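Local coordinates for Lmo0305 protein (Listeria monocytogenes, PDB 3PJ0), which is a pyridoxal-phosphate-dependent protein of the beta-eliminating lyase family, with the fold of the aminotransferase-like clan and a covalently held cofactor, at residues K59-Q64 and I217-D222; V92-L97 and S140-L145; G171-L176 and L198-Y203; H293-N298 and V329-V334. One frame throughout, in Å; residues are numbered along the deposited sequence. Where two conformers were deposited one is given.

Contact 1 (K59-Q64 and I217-D222); sequences KILGKQ and ILAGND
In Gln64, CG stands anti to the carbonyl carbon (chi1 -64°) and the chain then runs extended (chi2 -173°), which carries the amide across to the end of strand 216-220. The place is the turn out of helix 48-61 in the large pyridoxal-phosphate-binding domain: Gly62, at positive phi, closes the helix with a Schellman motif, and the chain then runs beside strand 216-220 before entering strand 65-69. Leu61, also with CG anti to its carbonyl carbon, drops CD1 to 4.0 Å from Ala219 CB and also packs on Val202 and Val204 of strand 201-205. Lys63 CB lies 3.7 Å from Gly220 N, and the bend at chi2 then leads the amine away to the carbonyl oxygens of Cys196 and Phe199. Asp222 opens the next helix, and its OD1 is bonded to Ser65 OG. One water joins the backbone of Gln64 to the side chain of Asn221, accepting from Gln64 N and donating to Asn221 OD1 at 2.7 Å. The amide of Gln64 crosses the carboxylate of Asp222 with their planes 42° apart, and Asp222 N gives its hydrogen almost straight to Gln64 OE1, in the carbonyl plane, at 2.8 Å.

Contact 2 (V92-L97 and S140-L145); sequences VAYHPL and SVLIEL
Ala93 O is the best-held polar atom here, gripped by one hydrogen bond, short and fairly straight (162° at the hydrogen), and one CA-H...O contact. Leu142 N donates to Ala93 O at 2.9 Å, nearly along the C=O axis, and Val141 CA comes to 3.2 Å from Ala93 O. The return bond, Ala93 N to Ser140 O, is more bent, with 142° at the hydrogen. Together they set the parallel register of Ala93 with Val141 between strands 91-94 and 140-144. On one side of the sheet Ala93 CB meets Val141 CG2. On the other, Val92 CG1 lies 3.4 Å from Ser140 OG, which occupies the crowded position between backbone N and carbonyl carbon. Tyr94 takes the same crowded position (chi1 54°); its CB packs on Leu142 CB at 4.0 Å, which lies at the ring edge, and its hydroxyl goes off to Glu101. Past Tyr94 the strands separate and water replaces direct bonds: one molecule accepts from His95 N and donates to Leu142 O, another donates to both Leu97 O and Glu144 OE1. His95 ND1 accepts from Leu97 N at 3.0 Å, helping to fix the ring's rotation, while Glu144 OE2 takes the N-H of Arg148. Strand 91-94 is flanked beyond by strand 115-118 and strand 140-144 by strand 173-178, while Leu80 of helix 72-87 packs against Ser140 and Leu142.

Contact 3 (G171-L176 and L198-Y203); sequences GISLHL and LFDSVY
The Phe199 ring carries Leu176 CB over the centre of one face, a CH-pi contact of 3.6 Å to the centroid, while the backbone of Leu174 and His175 lies at its edge in plane. Leu174 CG approaches the same ring obliquely, 3.5 Å from Phe199 CD1. The His175 ring presents its edge to Ser201: His175 ND1 and Ser201 OG share a nearly straight 2.8 Å hydrogen bond in which either may donate. With CG anti to the backbone N (chi1 175°), the imidazole reaches on to Gln76, which holds NE2, so both ring nitrogens are bound and the rotation is fixed; Trp83 NE1 also bonds Ser201 OG. Asp200 swings its carboxylate back so that OD2 takes Leu174 N on its anti lone pair at 2.8 Å, and a water joins OD2 to Ile172 O. Leu174 O in turn accepts from Asp200 N and, weakly, from Ser201 N. The regular ladder follows: Leu176 N to Ser201 O at 2.9 Å, then Tyr203 N to Leu176 O, nearly along the C=O axis. Leu176 and Val202 lie side by side, CD2 to CG2 3.7 Å. Such parallel pairing of neighbouring strands is typical of the central mixed sheet of fold-type I pyridoxal-phosphate proteins.

Contact 4 (H293-N298 and V329-V334); sequences HVYFEN and VCAFEV
Val329 begins strand 329-335, which runs antiparallel to strand 291-296 in the small four-stranded antiparallel sheet, apart from the large central sheet; its CG1 lies at the edge of the Tyr295 ring, near CD2. Cys330 forms a hydrogen-bonded pair with Phe296: Cys330 O accepts from Phe296 N at 2.9 Å, nearly along the C=O axis, whereas the bond from Cys330 N to Phe296 O is weak. SG sits in the crowded position between backbone N and carbonyl carbon (chi1 63°), which sets it obliquely beside the Phe296 ring in a sulfur-aromatic contact. Ala331, on the other side of the sheet, places CB over the centre of the Tyr295 ring, 3.6 Å from the centroid, a CH-pi contact almost exactly on the ring normal. Phe332 pairs with Val294 through two hydrogen bonds, the shorter from Val294 N to Phe332 O at 2.8 Å. Its ring, likewise brought round by the crowded first torsion (chi1 68°), takes Val294 CB over one face, offset toward the rim. Phe332 CE2 comes 3.5 Å from Phe296 CE1 at the edge of the Phe296 ring, and Phe274 of helix 260-275 closes on this side. Glu333 lies alongside His293, both pointing the same way. Its chain is extended, and OE1 is shared with Arg148 in a salt bridge, which would tend to hold the carboxylate charged. His293 NE2 donates to the anti lone pair of Glu333 OE1 in the plane of the imidazole, at 2.9 Å. Last comes Val334, whose CG2 makes an apolar touch 4.1 Å from Val294 CG2.

In the fold
Contacts 1, 2 and 3 all reach the same seven-stranded mixed sheet. Contact 3 is the middle link: its strand 173-178 pairs with strand 140-144 of contact 2, and its strand 201-205 with strand 216-220 of contact 1, through the backbone bond of Ala219 with Val202. Contacts 2 and 3 are buried parallel ladders, though both recruit water at strand ends. Contact 1, partly exposed, joins a helix exit to a strand by one side-chain bond and a water rather than by a ladder. Contact 4, also buried, belongs to the separate antiparallel sheet, its centre about 25 Å from that of contact 2, and relies more on aromatic packing. Arg148 joins the two regions, bonding Glu144 and Glu333.

Contact 1 (K59-Q64 and I217-D222)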
# COMPACT_ATOMS: atom_id res chain seq x y z
N LYS A 59 2.49 15.58 -16.20
CA LYS A 59 2.21 16.59 -17.24
C LYS A 59 0.97 17.46 -16.90
O LYS A 59 0.99 18.69 -17.06
CB LYS A 59 2.06 15.92 -18.60
CG LYS A 59 1.81 16.86 -19.75
CD LYS A 59 1.83 16.11 -21.05
CE LYS A 59 1.73 17.02 -22.25
NZ LYS A 59 1.69 16.21 -23.51
N ILE A 60 -0.09 16.82 -16.40
CA ILE A 60 -1.31 17.53 -15.98
C ILE A 60 -1.04 18.51 -14.81
O ILE A 60 -1.61 19.60 -14.75
CB ILE A 60 -2.41 16.53 -15.58
CG1 ILE A 60 -3.03 15.91 -16.85
CG2 ILE A 60 -3.50 17.20 -14.78
CD1 ILE A 60 -3.80 14.62 -16.59
N LEU A 61 -0.14 18.14 -13.92
CA LEU A 61 0.24 19.00 -12.81
C LEU A 61 1.39 19.95 -13.10
O LEU A 61 1.74 20.80 -12.26
CB LEU A 61 0.58 18.15 -11.60
CG LEU A 61 -0.49 17.14 -11.13
CD1 LEU A 61 0.05 16.33 -9.97
CD2 LEU A 61 -1.77 17.92 -10.77
N GLY A 62 1.94 19.87 -14.31
CA GLY A 62 3.05 20.76 -14.72
C GLY A 62 4.35 20.56 -13.96
O GLY A 62 5.12 21.50 -13.76
N LYS A 63 4.62 19.32 -13.56
CA LYS A 63 5.84 18.99 -12.82
C LYS A 63 6.73 18.07 -13.66
O LYS A 63 6.25 17.39 -14.59
CB LYS A 63 5.50 18.35 -11.47
CG LYS A 63 4.70 19.21 -10.51
CD LYS A 63 5.40 20.53 -10.25
CE LYS A 63 4.57 21.48 -9.37
NZ LYS A 63 5.39 22.74 -9.16
N GLN A 64 8.02 18.04 -13.35
CA GLN A 64 8.97 17.23 -14.11
C GLN A 64 8.69 15.73 -14.02
O GLN A 64 8.80 15.00 -15.00
CB GLN A 64 10.41 17.48 -13.62
CG GLN A 64 10.98 18.90 -13.83
CD GLN A 64 12.47 18.99 -13.47
OE1 GLN A 64 12.97 18.23 -12.63
NE2 GLN A 64 13.18 19.94 -14.11
N ILE A 217 -0.70 10.34 -6.12
CA ILE A 217 0.46 10.74 -6.90
C ILE A 217 1.14 11.86 -6.12
O ILE A 217 0.47 12.75 -5.59
CB ILE A 217 0.10 11.32 -8.30
CG1 ILE A 217 -0.09 10.20 -9.32
CG2 ILE A 217 1.22 12.27 -8.84
CD1 ILE A 217 1.21 9.65 -9.93
N LEU A 218 2.46 11.77 -6.02
CA LEU A 218 3.29 12.85 -5.47
C LEU A 218 4.14 13.31 -6.66
O LEU A 218 4.81 12.49 -7.33
CB LEU A 218 4.19 12.36 -4.36
CG LEU A 218 5.13 13.36 -3.70
CD1 LEU A 218 4.37 14.44 -2.90
CD2 LEU A 218 6.17 12.62 -2.78
N ALA A 219 4.13 14.62 -6.92
CA ALA A 219 4.86 15.19 -8.04
C ALA A 219 5.74 16.40 -7.67
O ALA A 219 5.45 17.16 -6.72
CB ALA A 219 3.85 15.58 -9.17
N GLY A 220 6.79 16.59 -8.46
CA GLY A 220 7.71 17.71 -8.28
C GLY A 220 8.92 17.55 -9.17
O GLY A 220 8.84 16.91 -10.20
N ASN A 221 10.04 18.16 -8.79
CA ASN A 221 11.24 18.04 -9.60
C ASN A 221 11.75 16.61 -9.58
O ASN A 221 11.47 15.86 -8.62
CB ASN A 221 12.35 18.96 -9.07
CG ASN A 221 12.09 20.43 -9.37
OD1 ASN A 221 11.20 20.79 -10.15
ND2 ASN A 221 12.90 21.29 -8.75
N ASP A 222 12.48 16.25 -10.64
CA ASP A 222 13.12 14.93 -10.78
C ASP A 222 13.89 14.51 -9.53
O ASP A 222 13.68 13.40 -8.99
CB ASP A 222 14.12 14.95 -11.95
CG ASP A 222 13.46 14.87 -13.31
OD1 ASP A 222 12.28 14.47 -13.41
OD2 ASP A 222 14.17 15.15 -14.31
O HOH W 1 8.81 20.14 -11.33

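Contact 2 (V92-L97 and S140-L145)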
# COMPACT_ATOMS: atom_id res chain seq x y z
N VAL A 92 7.96 22.10 10.57
CA VAL A 92 7.09 22.46 9.43
C VAL A 92 5.90 23.24 9.97
O VAL A 92 5.73 23.31 11.20
CB VAL A 92 6.59 21.24 8.64
CG1 VAL A 92 7.76 20.44 8.11
CG2 VAL A 92 5.68 20.34 9.49
N ALA A 93 5.08 23.82 9.10
CA ALA A 93 3.93 24.56 9.55
C ALA A 93 2.70 24.27 8.68
O ALA A 93 2.80 24.15 7.46
CB ALA A 93 4.22 26.10 9.58
N TYR A 94 1.57 24.12 9.34
CA TYR A 94 0.33 23.89 8.65
C TYR A 94 -0.90 24.17 9.52
O TYR A 94 -0.77 24.43 10.72
CB TYR A 94 0.29 22.48 8.08
CG TYR A 94 0.55 21.30 9.03
CD1 TYR A 94 -0.03 21.21 10.29
CD2 TYR A 94 1.33 20.20 8.60
CE1 TYR A 94 0.18 20.08 11.11
CE2 TYR A 94 1.52 19.08 9.38
CZ TYR A 94 0.97 19.02 10.64
OH TYR A 94 1.20 17.88 11.40
N HIS A 95 -2.09 24.10 8.92
CA HIS A 95 -3.33 24.32 9.63
C HIS A 95 -3.47 23.28 10.77
O HIS A 95 -3.07 22.12 10.61
CB HIS A 95 -4.51 24.20 8.66
CG HIS A 95 -5.83 24.63 9.23
ND1 HIS A 95 -6.63 23.79 9.96
CD2 HIS A 95 -6.49 25.81 9.16
CE1 HIS A 95 -7.72 24.44 10.34
NE2 HIS A 95 -7.66 25.67 9.86
N PRO A 96 -4.04 23.67 11.92
CA PRO A 96 -4.25 22.74 13.05
C PRO A 96 -4.98 21.40 12.71
O PRO A 96 -4.76 20.38 13.37
CB PRO A 96 -5.15 23.56 14.00
CG PRO A 96 -4.77 24.95 13.74
CD PRO A 96 -4.50 25.03 12.27
N LEU A 97 -5.82 21.42 11.68
CA LEU A 97 -6.61 20.26 11.29
C LEU A 97 -6.05 19.59 10.04
O LEU A 97 -6.79 18.86 9.34
CB LEU A 97 -8.08 20.63 11.12
CG LEU A 97 -8.74 21.29 12.33
CD1 LEU A 97 -10.27 21.47 12.17
CD2 LEU A 97 -8.44 20.47 13.57
N SER A 140 9.29 23.79 5.62
CA SER A 140 8.16 23.90 4.72
C SER A 140 6.86 24.30 5.41
O SER A 140 6.69 24.20 6.65
CB SER A 140 7.93 22.56 4.01
OG SER A 140 7.41 21.64 4.93
N VAL A 141 5.96 24.79 4.57
CA VAL A 141 4.58 25.09 4.92
C VAL A 141 3.79 24.17 4.01
O VAL A 141 4.11 23.99 2.81
CB VAL A 141 4.23 26.58 4.65
CG1 VAL A 141 2.72 26.84 4.71
CG2 VAL A 141 4.95 27.47 5.64
N LEU A 142 2.73 23.61 4.57
CA LEU A 142 1.82 22.73 3.82
C LEU A 142 0.49 23.44 3.79
O LEU A 142 0.03 23.94 4.81
CB LEU A 142 1.71 21.37 4.51
CG LEU A 142 0.68 20.35 3.96
CD1 LEU A 142 1.12 18.92 4.36
CD2 LEU A 142 -0.77 20.61 4.40
N ILE A 143 -0.10 23.49 2.60
CA ILE A 143 -1.41 24.12 2.37
C ILE A 143 -2.36 23.06 1.81
O ILE A 143 -2.02 22.30 0.91
CB ILE A 143 -1.30 25.27 1.32
CG1 ILE A 143 -0.25 26.30 1.74
CG2 ILE A 143 -2.65 25.84 0.99
CD1 ILE A 143 -0.53 27.02 3.07
N GLU A 144 -3.57 23.00 2.35
CA GLU A 144 -4.60 22.04 1.89
C GLU A 144 -5.71 22.83 1.16
O GLU A 144 -6.37 23.66 1.77
CB GLU A 144 -5.19 21.29 3.09
CG GLU A 144 -6.20 20.23 2.73
CD GLU A 144 -6.93 19.65 3.95
OE1 GLU A 144 -6.28 19.32 4.98
OE2 GLU A 144 -8.16 19.54 3.85
N LEU A 145 -5.85 22.60 -0.16
CA LEU A 145 -6.84 23.29 -0.99
C LEU A 145 -7.91 22.27 -1.42
O LEU A 145 -7.60 21.32 -2.14
CB LEU A 145 -6.20 23.90 -2.24
CG LEU A 145 -5.07 24.87 -2.07
CD1 LEU A 145 -4.43 25.27 -3.40
CD2 LEU A 145 -5.54 26.12 -1.32
O HOH W 2 -2.35 23.70 5.98
O HOH W 3 -7.24 17.68 6.84

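Contact 3 (G171-L176 and L198-Y203)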
# COMPACT_ATOMS: atom_id res chain seq x y z
N GLY A 171 12.99 31.23 1.61
CA GLY A 171 13.58 29.89 1.45
C GLY A 171 12.78 28.78 2.13
O GLY A 171 13.36 27.80 2.60
N ILE A 172 11.46 28.96 2.20
CA ILE A 172 10.53 27.97 2.77
C ILE A 172 9.89 27.17 1.61
O ILE A 172 9.30 27.77 0.72
CB ILE A 172 9.39 28.64 3.60
CG1 ILE A 172 9.96 29.41 4.79
CG2 ILE A 172 8.42 27.57 4.10
CD1 ILE A 172 9.00 30.36 5.44
N SER A 173 10.01 25.84 1.63
CA SER A 173 9.39 25.00 0.60
C SER A 173 7.88 25.02 0.81
O SER A 173 7.43 25.10 1.96
CB SER A 173 9.90 23.56 0.67
OG SER A 173 11.30 23.46 0.46
N LEU A 174 7.11 24.98 -0.27
CA LEU A 174 5.65 25.04 -0.18
C LEU A 174 5.14 23.75 -0.80
O LEU A 174 5.48 23.43 -1.95
CB LEU A 174 5.09 26.27 -0.92
CG LEU A 174 3.66 26.72 -0.55
CD1 LEU A 174 3.55 27.19 0.90
CD2 LEU A 174 3.14 27.83 -1.52
N HIS A 175 4.35 23.00 -0.01
CA HIS A 175 3.78 21.71 -0.39
C HIS A 175 2.26 21.76 -0.42
O HIS A 175 1.63 22.22 0.55
CB HIS A 175 4.19 20.59 0.60
CG HIS A 175 3.51 19.28 0.30
ND1 HIS A 175 3.94 18.45 -0.72
CD2 HIS A 175 2.42 18.69 0.84
CE1 HIS A 175 3.14 17.40 -0.78
NE2 HIS A 175 2.20 17.53 0.14
N LEU A 176 1.67 21.25 -1.51
CA LEU A 176 0.22 21.21 -1.67
C LEU A 176 -0.40 19.87 -1.32
O LEU A 176 -0.07 18.86 -1.93
CB LEU A 176 -0.17 21.55 -3.13
CG LEU A 176 -1.65 21.41 -3.54
CD1 LEU A 176 -2.53 22.28 -2.63
CD2 LEU A 176 -1.87 21.79 -5.02
N LEU A 198 2.58 27.16 -8.04
CA LEU A 198 2.95 27.98 -6.90
C LEU A 198 3.63 27.16 -5.80
O LEU A 198 4.06 27.72 -4.79
CB LEU A 198 1.70 28.65 -6.32
CG LEU A 198 0.92 29.60 -7.22
CD1 LEU A 198 -0.34 30.09 -6.44
CD2 LEU A 198 1.80 30.75 -7.63
N PHE A 199 3.75 25.84 -6.01
CA PHE A 199 4.24 24.91 -5.01
C PHE A 199 5.46 24.16 -5.48
O PHE A 199 5.63 23.91 -6.66
CB PHE A 199 3.13 23.86 -4.71
CG PHE A 199 1.93 24.44 -4.02
CD1 PHE A 199 1.89 24.51 -2.63
CD2 PHE A 199 0.86 24.94 -4.75
CE1 PHE A 199 0.79 25.06 -1.96
CE2 PHE A 199 -0.25 25.51 -4.09
CZ PHE A 199 -0.28 25.55 -2.70
N ASP A 200 6.31 23.80 -4.54
CA ASP A 200 7.46 22.96 -4.80
C ASP A 200 7.06 21.51 -5.05
O ASP A 200 7.67 20.83 -5.85
CB ASP A 200 8.39 23.01 -3.60
CG ASP A 200 9.06 24.33 -3.47
OD1 ASP A 200 9.94 24.60 -4.32
OD2 ASP A 200 8.72 25.12 -2.58
N SER A 201 6.10 21.01 -4.28
CA SER A 201 5.65 19.64 -4.43
C SER A 201 4.15 19.57 -4.23
O SER A 201 3.54 20.46 -3.63
CB SER A 201 6.40 18.69 -3.46
OG SER A 201 6.26 19.11 -2.10
N VAL A 202 3.55 18.51 -4.75
CA VAL A 202 2.10 18.32 -4.64
C VAL A 202 1.71 16.85 -4.54
O VAL A 202 2.28 15.99 -5.22
CB VAL A 202 1.35 18.97 -5.82
CG1 VAL A 202 2.01 18.59 -7.16
CG2 VAL A 202 -0.19 18.63 -5.80
N TYR A 203 0.69 16.61 -3.74
CA TYR A 203 0.05 15.33 -3.58
C TYR A 203 -1.38 15.45 -4.06
O TYR A 203 -2.07 16.41 -3.72
CB TYR A 203 0.05 14.91 -2.11
CG TYR A 203 -1.20 14.16 -1.70
CD1 TYR A 203 -1.50 12.93 -2.27
CD2 TYR A 203 -2.08 14.71 -0.78
CE1 TYR A 203 -2.68 12.26 -1.96
CE2 TYR A 203 -3.23 14.02 -0.39
CZ TYR A 203 -3.54 12.80 -0.99
OH TYR A 203 -4.71 12.14 -0.63
O HOH W 4 9.90 27.60 -1.94

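Contact 4 (H293-N298 and V329-V334)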
# COMPACT_ATOMS: atom_id res chain seq x y z
N HIS A 293 -20.25 21.88 4.58
CA HIS A 293 -20.78 21.35 5.82
C HIS A 293 -22.13 22.02 6.09
O HIS A 293 -22.30 23.17 5.79
CB HIS A 293 -19.80 21.66 6.94
CG HIS A 293 -18.58 20.82 6.90
ND1 HIS A 293 -17.59 20.88 7.86
CD2 HIS A 293 -18.21 19.85 6.03
CE1 HIS A 293 -16.65 20.01 7.55
NE2 HIS A 293 -17.03 19.34 6.47
N VAL A 294 -23.08 21.27 6.64
CA VAL A 294 -24.44 21.77 6.95
C VAL A 294 -24.57 21.79 8.47
O VAL A 294 -24.31 20.80 9.12
CB VAL A 294 -25.51 20.81 6.36
CG1 VAL A 294 -26.93 21.25 6.68
CG2 VAL A 294 -25.30 20.67 4.81
N TYR A 295 -24.95 22.94 9.01
CA TYR A 295 -25.05 23.15 10.45
C TYR A 295 -26.47 23.42 10.83
O TYR A 295 -27.18 24.15 10.13
CB TYR A 295 -24.19 24.35 10.87
CG TYR A 295 -22.74 24.06 11.12
CD1 TYR A 295 -21.85 23.83 10.07
CD2 TYR A 295 -22.24 24.04 12.43
CE1 TYR A 295 -20.50 23.56 10.31
CE2 TYR A 295 -20.89 23.79 12.68
CZ TYR A 295 -20.02 23.55 11.61
OH TYR A 295 -18.69 23.28 11.86
N PHE A 296 -26.87 22.87 11.97
CA PHE A 296 -28.21 23.00 12.48
C PHE A 296 -28.23 23.65 13.85
O PHE A 296 -27.30 23.44 14.64
CB PHE A 296 -28.84 21.63 12.64
CG PHE A 296 -29.03 20.89 11.36
CD1 PHE A 296 -28.01 20.11 10.84
CD2 PHE A 296 -30.26 20.95 10.69
CE1 PHE A 296 -28.18 19.41 9.67
CE2 PHE A 296 -30.45 20.26 9.51
CZ PHE A 296 -29.42 19.49 8.99
N GLU A 297 -29.31 24.39 14.12
CA GLU A 297 -29.51 25.03 15.42
C GLU A 297 -30.34 24.14 16.35
O GLU A 297 -31.27 24.61 17.04
CB GLU A 297 -30.20 26.39 15.27
CG GLU A 297 -29.37 27.43 14.55
CD GLU A 297 -30.15 28.72 14.31
OE1 GLU A 297 -31.17 28.94 14.99
OE2 GLU A 297 -29.75 29.52 13.43
N ASN A 298 -30.01 22.85 16.34
CA ASN A 298 -30.62 21.85 17.21
C ASN A 298 -29.62 20.77 17.50
O ASN A 298 -28.63 20.61 16.78
CB ASN A 298 -31.87 21.26 16.58
CG ASN A 298 -33.04 22.22 16.62
OD1 ASN A 298 -33.63 22.45 17.69
ND2 ASN A 298 -33.38 22.79 15.47
N VAL A 329 -26.16 22.32 18.82
CA VAL A 329 -25.70 22.51 17.46
C VAL A 329 -25.02 21.24 16.96
O VAL A 329 -24.23 20.63 17.68
CB VAL A 329 -24.74 23.72 17.31
CG1 VAL A 329 -24.19 23.81 15.91
CG2 VAL A 329 -25.43 25.01 17.68
N CYS A 330 -25.35 20.82 15.75
CA CYS A 330 -24.71 19.67 15.13
C CYS A 330 -24.48 19.96 13.64
O CYS A 330 -25.06 20.93 13.09
CB CYS A 330 -25.54 18.39 15.30
SG CYS A 330 -27.15 18.47 14.49
N ALA A 331 -23.68 19.11 13.00
CA ALA A 331 -23.36 19.29 11.59
C ALA A 331 -23.00 17.99 10.87
O ALA A 331 -22.73 16.99 11.52
CB ALA A 331 -22.17 20.30 11.46
N PHE A 332 -22.96 18.06 9.53
CA PHE A 332 -22.48 16.95 8.71
C PHE A 332 -21.93 17.49 7.43
O PHE A 332 -22.14 18.66 7.09
CB PHE A 332 -23.54 15.88 8.42
CG PHE A 332 -24.65 16.35 7.53
CD1 PHE A 332 -24.53 16.26 6.16
CD2 PHE A 332 -25.82 16.87 8.05
CE1 PHE A 332 -25.57 16.71 5.34
CE2 PHE A 332 -26.85 17.26 7.23
CZ PHE A 332 -26.71 17.20 5.87
N GLU A 333 -21.17 16.65 6.75
CA GLU A 333 -20.53 17.01 5.50
C GLU A 333 -21.22 16.39 4.28
O GLU A 333 -21.64 15.22 4.32
CB GLU A 333 -19.08 16.52 5.55
CG GLU A 333 -18.30 16.57 4.29
CD GLU A 333 -16.87 16.16 4.52
OE1 GLU A 333 -16.12 17.01 5.05
OE2 GLU A 333 -16.53 14.98 4.24
N VAL A 334 -21.29 17.16 3.19
CA VAL A 334 -21.76 16.68 1.90
C VAL A 334 -20.66 16.88 0.85
O VAL A 334 -20.06 17.97 0.79
CB VAL A 334 -22.95 17.52 1.35
CG1 VAL A 334 -23.48 16.87 0.04
CG2 VAL A 334 -24.05 17.68 2.38